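Local coordinates for protein carboxypeptidase 1 (PDB 5GIV) that probably releases amino acids one at a time from the C-terminus of peptides, with broad specificity, as a zinc-dependent metallocarboxypeptidase of the M32 family, at residues Leu183-Ala187 against Leu355-Leu359; Ala189-Ala195 against Glu499-Val503; Ala311-Tyr316 against Phe447-Phe452; Ala352-Thr356 against Tyr492-Tyr497. All blocks are in the same frame, centred on the assembly; numbering follows the deposited sequence.

Interactions 1, 2 and 4 form one continuous packing region. Interaction 1 lies about 7 Å from interaction 4 and 12 Å from interaction 2 (centre to centre), and Leu-355 serves both 1 and 4. Helix 169-193 supplies a side of interactions 1 and 2, helix 487-501 a side of 2 and 4, so the C-terminal helix and the loop before helix 357-372 are packed against the same earlier helix. Interaction 3, between helix 310-323 and the end of helix 443-448, stands apart, about 21 Å from interaction 4 between centres. Along the chain, interaction 2 spans both 3 and 4, while 1 crosses 2 and 3; distant parts of the sequence thus close into one helical body.

Interaction 1: residues Leu183-Ala187 against Leu355-Leu359; sequences LVPLA and LTYNL
Leu-183 turns its side chain toward the start of helix 357-372 and meets it at two levels. Its CB comes near the backbone O of Leu-355, and one branch, CD1, reaches the amide of Asn-358, with CD1 to ND2 at 3.4 Å, the two side chains set obliquely. This is a methyl against an amide nitrogen whose polar needs are met by other groups: ND2 bonds to Tyr-489 OH, and OD1 takes bonds from Thr-423 and Asn-426. The next residue, Val-184, offers CG2, which lies anti to the carbonyl carbon, to CD2 of Leu-359 at 3.9 Å; the two side chains cross at about a right angle. Leu-186 approaches from its own side of the helix. With CG anti to the backbone N (chi1 178°), its CD2 comes within 4.0 Å of Leu-355 CD2, again nearly at right angles, while its CG faces Leu-355 CD1 at 4.1 Å. Ala-187 gives the closest backbone approach, 5.6 Å between its CA and that of Leu-355. Its small CB sits 3.9 Å from Leu-355 CB and equally far from Thr-356 CG2, and Leu-355 CD1 lies against its CA, so that leucine packs on both Leu-186 and Ala-187. Thr-356 presents only its methyl here, its OG1 being bonded to Asp-353. The buried, mostly apolar interface is packing within the mainly helical M32 fold: it sets the loop leading into helix 357-372, and that helix's beginning, on helix 169-193, with Asn-358 about 9 Å, side chain to side chain, from the zinc ligand Glu-296.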
loop_
_atom_site.group_PDB
_atom_site.type_symbol
_atom_site.label_atom_id
_atom_site.label_comp_id
_atom_site.label_asym_id
_atom_site.label_seq_id
_atom_site.Cartn_x
_atom_site.Cartn_y
_atom_site.Cartn_z
ATOM N N LEU A 183 40.491 13.478 6.641
ATOM C CA LEU A 183 39.958 12.905 5.406
ATOM C C LEU A 183 40.346 13.698 4.159
ATOM O O LEU A 183 40.578 13.087 3.106
ATOM C CB LEU A 183 38.436 12.747 5.498
ATOM C CG LEU A 183 38.015 11.699 6.539
ATOM C CD1 LEU A 183 36.507 11.472 6.544
ATOM C CD2 LEU A 183 38.782 10.379 6.356
ATOM N N VAL A 184 40.450 15.030 4.245
ATOM C CA VAL A 184 40.852 15.820 3.076
ATOM C C VAL A 184 42.195 15.368 2.522
ATOM O O VAL A 184 42.289 15.125 1.306
ATOM C CB VAL A 184 40.852 17.320 3.417
ATOM C CG1 VAL A 184 41.446 18.117 2.263
ATOM C CG2 VAL A 184 39.444 17.817 3.722
ATOM N N PRO A 185 43.263 15.274 3.312
ATOM C CA PRO A 185 44.538 14.803 2.745
ATOM C C PRO A 185 44.458 13.380 2.226
ATOM O O PRO A 185 45.032 13.069 1.177
ATOM C CB PRO A 185 45.516 14.936 3.920
ATOM C CG PRO A 185 44.820 15.868 4.906
ATOM C CD PRO A 185 43.371 15.634 4.735
ATOM N N LEU A 186 43.776 12.491 2.944
ATOM C CA LEU A 186 43.653 11.115 2.477
ATOM C C LEU A 186 42.866 11.052 1.168
ATOM O O LEU A 186 43.210 10.285 0.261
ATOM C CB LEU A 186 42.985 10.258 3.554
ATOM C CG LEU A 186 42.734 8.789 3.210
ATOM C CD1 LEU A 186 44.058 8.099 2.918
ATOM C CD2 LEU A 186 42.003 8.085 4.332
ATOM N N ALA A 187 41.810 11.860 1.049
ATOM C CA ALA A 187 41.043 11.883 -0.191
ATOM C C ALA A 187 41.865 12.487 -1.322
ATOM O O ALA A 187 41.873 11.965 -2.443
ATOM C CB ALA A 187 39.734 12.654 0.005
ATOM N N LEU A 355 35.241 8.794 1.303
ATOM C CA LEU A 355 36.237 9.742 1.781
ATOM C C LEU A 355 35.775 11.191 1.704
ATOM O O LEU A 355 36.113 11.990 2.583
ATOM C CB LEU A 355 37.547 9.568 1.005
ATOM C CG LEU A 355 38.289 8.251 1.231
ATOM C CD1 LEU A 355 39.651 8.304 0.579
ATOM C CD2 LEU A 355 38.394 7.947 2.730
ATOM N N THR A 356 35.043 11.565 0.661
ATOM C CA THR A 356 34.620 12.947 0.484
ATOM C C THR A 356 33.211 13.220 0.995
ATOM O O THR A 356 32.804 14.386 1.036
ATOM C CB THR A 356 34.717 13.348 -0.994
ATOM O OG1 THR A 356 33.761 12.603 -1.756
ATOM C CG2 THR A 356 36.127 13.073 -1.531
ATOM N N TYR A 357 32.475 12.192 1.425
ATOM C CA TYR A 357 31.067 12.376 1.770
ATOM C C TYR A 357 30.883 13.475 2.809
ATOM O O TYR A 357 30.022 14.350 2.658
ATOM C CB TYR A 357 30.463 11.066 2.283
ATOM C CG TYR A 357 28.985 11.201 2.625
ATOM C CD1 TYR A 357 28.570 11.616 3.890
ATOM C CD2 TYR A 357 28.012 10.944 1.672
ATOM C CE1 TYR A 357 27.226 11.746 4.192
ATOM C CE2 TYR A 357 26.666 11.075 1.967
ATOM C CZ TYR A 357 26.282 11.478 3.222
ATOM O OH TYR A 357 24.948 11.595 3.499
ATOM N N ASN A 358 31.672 13.440 3.876
ATOM C CA ASN A 358 31.415 14.338 4.994
ATOM C C ASN A 358 31.585 15.802 4.611
ATOM O O ASN A 358 30.964 16.671 5.234
ATOM C CB ASN A 358 32.321 13.957 6.165
ATOM C CG ASN A 358 32.065 12.538 6.641
ATOM O OD1 ASN A 358 30.923 12.135 6.826
ATOM N ND2 ASN A 358 33.124 11.770 6.819
ATOM N N LEU A 359 32.350 16.091 3.561
ATOM C CA LEU A 359 32.490 17.474 3.126
ATOM C C LEU A 359 31.158 18.059 2.662
ATOM O O LEU A 359 30.948 19.275 2.752
ATOM C CB LEU A 359 33.540 17.557 2.017
ATOM C CG LEU A 359 34.926 17.075 2.443
ATOM C CD1 LEU A 359 35.832 16.913 1.247
ATOM C CD2 LEU A 359 35.531 18.062 3.432
#

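Interaction 2: residues Ala189-Ala195 against Glu499-Val503; sequences AVIAAGA and ELYGV
Tyr-501 loses the most surface in this contact, and Val-190 lies directly over its ring. Val-190 CG1 stands 3.4 Å from the ring centroid and only 3° off the ring normal, a CH-pi contact centred on the face. The methyl is placed there by lying anti to the valine backbone N (chi1 170°), and its 3.6 Å to Tyr-501 CZ differs little from its distances to the other ring carbons. The same ring is met at its edge, in plane, by the carbonyl of Gly-194, whose O is 3.3 Å from Tyr-501 CE2. The hydroxyl reaches past both segments to the backbone O of Asn-341, which fixes the far end of the ring. Val-503, the C-terminal residue, lies beyond the helix and packs beside the tyrosine. Its CB lies 4.0 Å from Ala-189 CB, its CG1 touches both Ala-189 and Ala-193, 4.1 Å from Ala-193 CB, and its CG2 meets Val-190 CG2 at 4.1 Å, the two valines crossing at about a right angle. Three small or branched residues of one helical face, Ala-189, Val-190 and Ala-193, thus receive Tyr-501 and Val-503. Both helices stop here at a glycine of positive phi, Gly-194 after helix 169-193 and Gly-502 after helix 487-501. The arrangement is surface packing of two helix C-termini, away from the zinc site, and lays the chain's end against helix 169-193.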
loop_
_atom_site.group_PDB
_atom_site.type_symbol
_atom_site.label_atom_id
_atom_site.label_comp_id
_atom_site.label_asym_id
_atom_site.label_seq_id
_atom_site.Cartn_x
_atom_site.Cartn_y
_atom_site.Cartn_z
ATOM N N ALA A 189 45.042 12.482 -1.619
ATOM C CA ALA A 189 46.052 11.505 -2.016
ATOM C C ALA A 189 45.435 10.393 -2.844
ATOM O O ALA A 189 46.033 9.947 -3.832
ATOM C CB ALA A 189 46.756 10.921 -0.793
ATOM N N VAL A 190 44.235 9.942 -2.472
ATOM C CA VAL A 190 43.580 8.898 -3.254
ATOM C C VAL A 190 43.250 9.412 -4.648
ATOM O O VAL A 190 43.499 8.733 -5.651
ATOM C CB VAL A 190 42.329 8.373 -2.528
ATOM C CG1 VAL A 190 41.535 7.489 -3.453
ATOM C CG2 VAL A 190 42.730 7.591 -1.283
ATOM N N ILE A 191 42.731 10.634 -4.741
ATOM C CA ILE A 191 42.385 11.183 -6.044
ATOM C C ILE A 191 43.624 11.366 -6.901
ATOM O O ILE A 191 43.581 11.157 -8.119
ATOM C CB ILE A 191 41.623 12.507 -5.862
ATOM C CG1 ILE A 191 40.237 12.231 -5.257
ATOM C CG2 ILE A 191 41.568 13.283 -7.179
ATOM C CD1 ILE A 191 39.529 13.466 -4.752
ATOM N N ALA A 192 44.752 11.725 -6.285
ATOM C CA ALA A 192 45.975 11.958 -7.037
ATOM C C ALA A 192 46.653 10.666 -7.445
ATOM O O ALA A 192 47.428 10.668 -8.405
ATOM C CB ALA A 192 46.952 12.818 -6.229
ATOM N N ALA A 193 46.383 9.570 -6.741
ATOM C CA ALA A 193 46.990 8.294 -7.104
ATOM C C ALA A 193 46.372 7.701 -8.372
ATOM O O ALA A 193 47.075 7.063 -9.160
ATOM C CB ALA A 193 46.872 7.315 -5.943
ATOM N N GLY A 194 45.082 7.892 -8.593
ATOM C CA GLY A 194 44.472 7.289 -9.762
ATOM C C GLY A 194 43.512 6.165 -9.392
ATOM O O GLY A 194 43.645 5.511 -8.348
ATOM N N ALA A 195 42.490 5.909 -10.316
ATOM C CA ALA A 195 41.364 5.035 -9.994
ATOM C C ALA A 195 41.545 3.621 -10.538
ATOM O O ALA A 195 42.183 3.413 -11.573
ATOM C CB ALA A 195 40.058 5.614 -10.551
ATOM N N GLU A 499 45.669 0.999 1.859
ATOM C CA GLU A 499 46.060 -0.249 1.212
ATOM C C GLU A 499 45.529 -0.357 -0.215
ATOM O O GLU A 499 46.177 -0.986 -1.062
ATOM C CB GLU A 499 45.586 -1.440 2.045
ATOM C CG GLU A 499 46.268 -2.755 1.690
ATOM C CD GLU A 499 45.531 -3.532 0.608
ATOM O OE1 GLU A 499 44.284 -3.625 0.695
ATOM O OE2 GLU A 499 46.191 -4.047 -0.328
ATOM N N LEU A 500 44.365 0.239 -0.502
ATOM C CA LEU A 500 43.811 0.183 -1.853
ATOM C C LEU A 500 44.647 0.996 -2.829
ATOM O O LEU A 500 44.910 0.546 -3.949
ATOM C CB LEU A 500 42.365 0.683 -1.864
ATOM C CG LEU A 500 41.253 -0.355 -1.703
ATOM C CD1 LEU A 500 39.929 0.310 -1.388
ATOM C CD2 LEU A 500 41.134 -1.201 -2.960
ATOM N N TYR A 501 45.102 2.180 -2.413
ATOM C CA TYR A 501 45.746 3.122 -3.317
ATOM C C TYR A 501 47.233 3.313 -3.051
ATOM O O TYR A 501 47.857 4.163 -3.702
ATOM C CB TYR A 501 45.030 4.480 -3.251
ATOM C CG TYR A 501 43.621 4.385 -3.771
ATOM C CD1 TYR A 501 42.591 3.903 -2.975
ATOM C CD2 TYR A 501 43.336 4.706 -5.090
ATOM C CE1 TYR A 501 41.303 3.789 -3.476
ATOM C CE2 TYR A 501 42.066 4.593 -5.598
ATOM C CZ TYR A 501 41.052 4.136 -4.793
ATOM O OH TYR A 501 39.790 4.024 -5.324
ATOM N N GLY A 502 47.813 2.568 -2.111
ATOM C CA GLY A 502 49.214 2.774 -1.785
ATOM C C GLY A 502 49.505 4.178 -1.308
ATOM O O GLY A 502 50.479 4.791 -1.759
ATOM N N VAL A 503 48.670 4.715 -0.430
ATOM C CA VAL A 503 48.885 6.063 0.079
ATOM C C VAL A 503 48.978 6.052 1.594
ATOM O O VAL A 503 49.211 7.098 2.204
ATOM C CB VAL A 503 47.776 7.032 -0.389
ATOM C CG1 VAL A 503 47.711 7.073 -1.900
ATOM C CG2 VAL A 503 46.431 6.624 0.181
ATOM O OXT VAL A 503 48.824 5.010 2.239
#

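Interaction 3: residues Ala311-Tyr316 against Phe447-Phe452; sequences AFWAAY and FARKDF
Two carbonyl oxygens converge on a single methyl: Ala-315 CB lies 3.2 Å from Phe-447 O and 3.4 Å from Ala-448 O, where helix 443-448 runs out. The backbones are correspondingly close, 4.3 Å between the CA atoms of Ala-315 and Ala-448, an approach that the small alanine side chains permit. One turn earlier, Ala-311 CB packs 3.9 Å from Phe-447 CB. The helix ends in a Schellman motif, with Lys-450 as its C-prime residue at positive phi: Asp-451 N bonds to Asp-446 O and Lys-450 N to Phe-447 O. With CG anti to the carbonyl carbon (chi1 -57°) and the chain extended beyond it, Lys-450 runs past Ala-315 and Tyr-316. Its aliphatic part crosses Tyr-316 obliquely, CE coming within 3.7 Å of CE1 of that ring, and a water donates to Ala-315 O at 2.7 Å while accepting a weak bond from Lys-450 NZ. Phe-452, at the N-cap position of helix 453-464, meets the tyrosine from the opposite direction: Tyr-316 OH lies at the edge of the Phe-452 ring, in its plane, 3.6 Å from CE2. The hydroxyl's hydrogen-bond partner is Asp-220 of helix 207-221. A leucine in place of Tyr-316 would probably leave Asp-220 without this hydroxyl mate and deprive the lysine chain and the Phe-452 edge of the ring they rest against. Phe-452 also packs edge-to-face with Tyr-221, while its side chain touches Trp-302 and Val-306 of helix 292-306.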
loop_
_atom_site.group_PDB
_atom_site.type_symbol
_atom_site.label_atom_id
_atom_site.label_comp_id
_atom_site.label_asym_id
_atom_site.label_seq_id
_atom_site.Cartn_x
_atom_site.Cartn_y
_atom_site.Cartn_z
ATOM N N ALA A 311 36.095 -9.125 2.043
ATOM C CA ALA A 311 35.460 -10.391 2.398
ATOM C C ALA A 311 34.091 -10.533 1.744
ATOM O O ALA A 311 33.679 -11.644 1.383
ATOM C CB ALA A 311 35.333 -10.505 3.918
ATOM N N PHE A 312 33.358 -9.429 1.612
ATOM C CA PHE A 312 32.045 -9.473 0.972
ATOM C C PHE A 312 32.142 -10.010 -0.450
ATOM O O PHE A 312 31.346 -10.864 -0.860
ATOM C CB PHE A 312 31.410 -8.077 1.000
ATOM C CG PHE A 312 30.055 -8.003 0.357
ATOM C CD1 PHE A 312 29.924 -7.880 -1.020
ATOM C CD2 PHE A 312 28.903 -8.048 1.137
ATOM C CE1 PHE A 312 28.683 -7.804 -1.602
ATOM C CE2 PHE A 312 27.650 -7.971 0.557
ATOM C CZ PHE A 312 27.537 -7.849 -0.814
ATOM N N TRP A 313 33.100 -9.506 -1.231
ATOM C CA TRP A 313 33.179 -9.914 -2.629
ATOM C C TRP A 313 33.853 -11.274 -2.808
ATOM O O TRP A 313 33.569 -11.975 -3.791
ATOM C CB TRP A 313 33.884 -8.828 -3.447
ATOM C CG TRP A 313 32.968 -7.682 -3.661
ATOM C CD1 TRP A 313 33.025 -6.458 -3.059
ATOM C CD2 TRP A 313 31.796 -7.673 -4.482
ATOM N NE1 TRP A 313 31.973 -5.678 -3.478
ATOM C CE2 TRP A 313 31.204 -6.401 -4.351
ATOM C CE3 TRP A 313 31.196 -8.613 -5.324
ATOM C CZ2 TRP A 313 30.042 -6.042 -5.036
ATOM C CZ3 TRP A 313 30.036 -8.254 -6.007
ATOM C CH2 TRP A 313 29.475 -6.981 -5.856
ATOM N N ALA A 314 34.718 -11.684 -1.876
ATOM C CA ALA A 314 35.176 -13.071 -1.895
ATOM C C ALA A 314 34.000 -14.031 -1.808
ATOM O O ALA A 314 34.045 -15.120 -2.392
ATOM C CB ALA A 314 36.161 -13.332 -0.758
ATOM N N ALA A 315 32.931 -13.633 -1.117
ATOM C CA ALA A 315 31.769 -14.488 -0.921
ATOM C C ALA A 315 30.764 -14.399 -2.063
ATOM O O ALA A 315 30.170 -15.416 -2.440
ATOM C CB ALA A 315 31.067 -14.124 0.390
ATOM N N TYR A 316 30.594 -13.217 -2.666
ATOM C CA TYR A 316 29.503 -13.005 -3.604
ATOM C C TYR A 316 29.939 -12.813 -5.049
ATOM O O TYR A 316 29.079 -12.817 -5.932
ATOM C CB TYR A 316 28.641 -11.805 -3.176
ATOM C CG TYR A 316 27.791 -12.117 -1.981
ATOM C CD1 TYR A 316 26.671 -12.923 -2.113
ATOM C CD2 TYR A 316 28.097 -11.613 -0.726
ATOM C CE1 TYR A 316 25.886 -13.230 -1.028
ATOM C CE2 TYR A 316 27.312 -11.913 0.372
ATOM C CZ TYR A 316 26.212 -12.724 0.214
ATOM O OH TYR A 316 25.413 -13.048 1.286
ATOM N N PHE A 447 32.134 -13.844 6.843
ATOM C CA PHE A 447 31.497 -13.195 5.699
ATOM C C PHE A 447 31.773 -13.954 4.409
ATOM O O PHE A 447 30.881 -14.096 3.560
ATOM C CB PHE A 447 31.983 -11.750 5.571
ATOM C CG PHE A 447 31.696 -10.892 6.778
ATOM C CD1 PHE A 447 30.765 -11.286 7.727
ATOM C CD2 PHE A 447 32.361 -9.691 6.959
ATOM C CE1 PHE A 447 30.502 -10.495 8.831
ATOM C CE2 PHE A 447 32.112 -8.902 8.060
ATOM C CZ PHE A 447 31.178 -9.300 8.995
ATOM N N ALA A 448 33.001 -14.459 4.247
ATOM C CA ALA A 448 33.343 -15.216 3.049
ATOM C C ALA A 448 32.481 -16.456 2.908
ATOM O O ALA A 448 32.361 -16.991 1.802
ATOM C CB ALA A 448 34.822 -15.599 3.070
ATOM N N ARG A 449 31.902 -16.931 4.007
ATOM C CA ARG A 449 30.980 -18.058 4.023
ATOM C C ARG A 449 29.512 -17.623 3.934
ATOM O O ARG A 449 28.618 -18.458 4.118
ATOM C CB ARG A 449 31.216 -18.879 5.299
ATOM C CG ARG A 449 30.648 -20.290 5.284
ATOM C CD ARG A 449 31.101 -21.092 6.509
ATOM N NE ARG A 449 30.608 -20.529 7.770
ATOM C CZ ARG A 449 31.340 -19.784 8.595
ATOM N NH1 ARG A 449 32.606 -19.509 8.297
ATOM N NH2 ARG A 449 30.802 -19.309 9.716
ATOM N N LYS A 450 29.251 -16.334 3.662
ATOM C CA LYS A 450 27.895 -15.764 3.621
ATOM C C LYS A 450 27.189 -15.905 4.964
ATOM O O LYS A 450 25.958 -15.966 5.035
ATOM C CB LYS A 450 27.053 -16.379 2.499
ATOM C CG LYS A 450 27.695 -16.223 1.129
ATOM C CD LYS A 450 26.794 -16.696 0.008
ATOM C CE LYS A 450 27.484 -16.535 -1.340
ATOM N NZ LYS A 450 26.668 -17.033 -2.479
ATOM N N ASP A 451 27.964 -15.942 6.042
ATOM C CA ASP A 451 27.444 -16.102 7.393
ATOM C C ASP A 451 27.643 -14.795 8.154
ATOM O O ASP A 451 28.768 -14.467 8.551
ATOM C CB ASP A 451 28.148 -17.266 8.089
ATOM C CG ASP A 451 27.747 -17.412 9.537
ATOM O OD1 ASP A 451 26.671 -16.917 9.930
ATOM O OD2 ASP A 451 28.505 -18.046 10.284
ATOM N N PHE A 452 26.546 -14.079 8.399
ATOM C CA PHE A 452 26.592 -12.801 9.102
ATOM C C PHE A 452 25.965 -12.873 10.488
ATOM O O PHE A 452 25.713 -11.829 11.105
ATOM C CB PHE A 452 25.916 -11.715 8.259
ATOM C CG PHE A 452 26.522 -11.563 6.909
ATOM C CD1 PHE A 452 27.661 -10.786 6.739
ATOM C CD2 PHE A 452 25.980 -12.209 5.812
ATOM C CE1 PHE A 452 28.252 -10.653 5.501
ATOM C CE2 PHE A 452 26.561 -12.073 4.562
ATOM C CZ PHE A 452 27.697 -11.295 4.404
HETATM O O HOH W 1 28.974 -16.391 -4.713
#

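Interaction 4: residues Ala352-Thr356 against Tyr492-Tyr497; sequences ADELT and YLRGKY
Tyr-492 sends its hydroxyl to Glu-354, donating to OE2 at 2.6 Å on the syn lone pair, with OE2 lying in the plane of the tyrosine ring at its edge. The ring and carboxylate planes are 63° apart. Leu-493 adds an apolar contact: its CD2 is 4.1 Å from Glu-354 CB and equally close to Leu-355 CD2. Lys-496, one turn past Tyr-492, bridges to the other carboxylate oxygen, NZ to OE1 of Glu-354 at 2.7 Å, from the syn side but out of the carboxylate plane; NZ also bonds to Tyr-492 OH and Asn-341 OD1. The C-terminal helix 487-501 thus grips the loop before helix 357-372, about 10 Å, side chain to side chain, from the zinc ligand His-266. An Asx turn (Asp-353 OD1 to Leu-355 N) shapes that loop, and OD1 also accepts from Thr-356 N, the Asx motif. Glu-354 CG, anti to the carbonyl carbon (chi1 -79°), starts an extended chain that carries the carboxylate to the helix. Tyr-497 OH donates to Glu-354 OE1 at a very short 2.5 Å, the third donor on this buried carboxylate, whose ionised form the lysine is likely to steady. Replacing Glu-354 with a glutamine would probably leave Lys-496 without its opposing charge and cost one tyrosine hydroxyl its acceptor oxygen. Over one face of the Tyr-497 ring lies Leu-355, its CG 4.1 Å from the centroid and 6° off the normal.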
loop_
_atom_site.group_PDB
_atom_site.type_symbol
_atom_site.label_atom_id
_atom_site.label_comp_id
_atom_site.label_asym_id
_atom_site.label_seq_id
_atom_site.Cartn_x
_atom_site.Cartn_y
_atom_site.Cartn_z
ATOM N N ALA A 352 28.183 10.367 -2.925
ATOM C CA ALA A 352 29.587 10.645 -2.675
ATOM C C ALA A 352 30.251 9.466 -1.973
ATOM O O ALA A 352 29.616 8.722 -1.222
ATOM C CB ALA A 352 29.740 11.927 -1.853
ATOM N N ASP A 353 31.539 9.290 -2.257
ATOM C CA ASP A 353 32.319 8.152 -1.784
ATOM C C ASP A 353 32.591 8.244 -0.279
ATOM O O ASP A 353 32.285 9.237 0.390
ATOM C CB ASP A 353 33.635 8.089 -2.537
ATOM C CG ASP A 353 34.473 9.327 -2.307
ATOM O OD1 ASP A 353 35.139 9.408 -1.259
ATOM O OD2 ASP A 353 34.438 10.238 -3.159
ATOM N N GLU A 354 33.238 7.199 0.241
ATOM C CA GLU A 354 33.497 7.116 1.673
ATOM C C GLU A 354 34.387 8.248 2.167
ATOM O O GLU A 354 34.325 8.613 3.348
ATOM C CB GLU A 354 34.157 5.780 2.008
ATOM C CG GLU A 354 33.213 4.597 2.077
ATOM C CD GLU A 354 33.894 3.361 2.637
ATOM O OE1 GLU A 354 34.829 2.857 1.980
ATOM O OE2 GLU A 354 33.502 2.916 3.741
ATOM N N LEU A 355 35.241 8.794 1.303
ATOM C CA LEU A 355 36.237 9.742 1.781
ATOM C C LEU A 355 35.775 11.191 1.704
ATOM O O LEU A 355 36.113 11.990 2.583
ATOM C CB LEU A 355 37.547 9.568 1.005
ATOM C CG LEU A 355 38.289 8.251 1.231
ATOM C CD1 LEU A 355 39.651 8.304 0.579
ATOM C CD2 LEU A 355 38.394 7.947 2.730
ATOM N N THR A 356 35.043 11.565 0.661
ATOM C CA THR A 356 34.620 12.947 0.484
ATOM C C THR A 356 33.211 13.220 0.995
ATOM O O THR A 356 32.804 14.386 1.036
ATOM C CB THR A 356 34.717 13.348 -0.994
ATOM O OG1 THR A 356 33.761 12.603 -1.756
ATOM C CG2 THR A 356 36.127 13.073 -1.531
ATOM N N TYR A 492 39.796 2.996 10.302
ATOM C CA TYR A 492 39.252 2.111 9.279
ATOM C C TYR A 492 39.510 2.653 7.878
ATOM O O TYR A 492 39.941 1.915 6.989
ATOM C CB TYR A 492 37.753 1.894 9.522
ATOM C CG TYR A 492 36.949 1.635 8.262
ATOM C CD1 TYR A 492 37.102 0.452 7.554
ATOM C CD2 TYR A 492 36.022 2.562 7.798
ATOM C CE1 TYR A 492 36.380 0.202 6.419
ATOM C CE2 TYR A 492 35.285 2.322 6.654
ATOM C CZ TYR A 492 35.471 1.137 5.965
ATOM O OH TYR A 492 34.762 0.877 4.816
ATOM N N LEU A 493 39.245 3.942 7.658
ATOM C CA LEU A 493 39.406 4.513 6.324
ATOM C C LEU A 493 40.877 4.584 5.932
ATOM O O LEU A 493 41.265 4.156 4.833
ATOM C CB LEU A 493 38.763 5.896 6.278
ATOM C CG LEU A 493 37.242 5.945 6.396
ATOM C CD1 LEU A 493 36.790 7.391 6.497
ATOM C CD2 LEU A 493 36.596 5.253 5.204
ATOM N N ARG A 494 41.720 5.091 6.841
ATOM C CA ARG A 494 43.150 5.167 6.557
ATOM C C ARG A 494 43.699 3.792 6.201
ATOM O O ARG A 494 44.462 3.647 5.237
ATOM C CB ARG A 494 43.879 5.738 7.771
ATOM C CG ARG A 494 43.681 7.228 7.970
ATOM C CD ARG A 494 44.324 7.713 9.264
ATOM N NE ARG A 494 44.372 9.173 9.334
ATOM C CZ ARG A 494 44.271 9.878 10.462
ATOM N NH1 ARG A 494 44.108 9.261 11.631
ATOM N NH2 ARG A 494 44.332 11.204 10.422
ATOM N N GLY A 495 43.287 2.763 6.940
ATOM C CA GLY A 495 43.751 1.421 6.635
ATOM C C GLY A 495 43.216 0.907 5.312
ATOM O O GLY A 495 43.955 0.333 4.507
ATOM N N LYS A 496 41.915 1.091 5.075
ATOM C CA LYS A 496 41.311 0.545 3.865
ATOM C C LYS A 496 41.847 1.232 2.613
ATOM O O LYS A 496 42.277 0.566 1.661
ATOM C CB LYS A 496 39.790 0.679 3.940
ATOM C CG LYS A 496 39.070 0.252 2.670
ATOM C CD LYS A 496 37.567 0.484 2.801
ATOM C CE LYS A 496 36.853 0.050 1.539
ATOM N NZ LYS A 496 35.393 0.222 1.647
ATOM N N TYR A 497 41.838 2.566 2.600
ATOM C CA TYR A 497 42.237 3.300 1.408
ATOM C C TYR A 497 43.744 3.446 1.307
ATOM O O TYR A 497 44.280 3.501 0.195
ATOM C CB TYR A 497 41.536 4.659 1.393
ATOM C CG TYR A 497 40.078 4.470 1.060
ATOM C CD1 TYR A 497 39.136 4.251 2.058
ATOM C CD2 TYR A 497 39.653 4.433 -0.268
ATOM C CE1 TYR A 497 37.809 4.038 1.742
ATOM C CE2 TYR A 497 38.336 4.213 -0.592
ATOM C CZ TYR A 497 37.418 4.023 0.409
ATOM O OH TYR A 497 36.108 3.800 0.068
HETATM O O HOH W 2 34.537 4.846 -1.887
#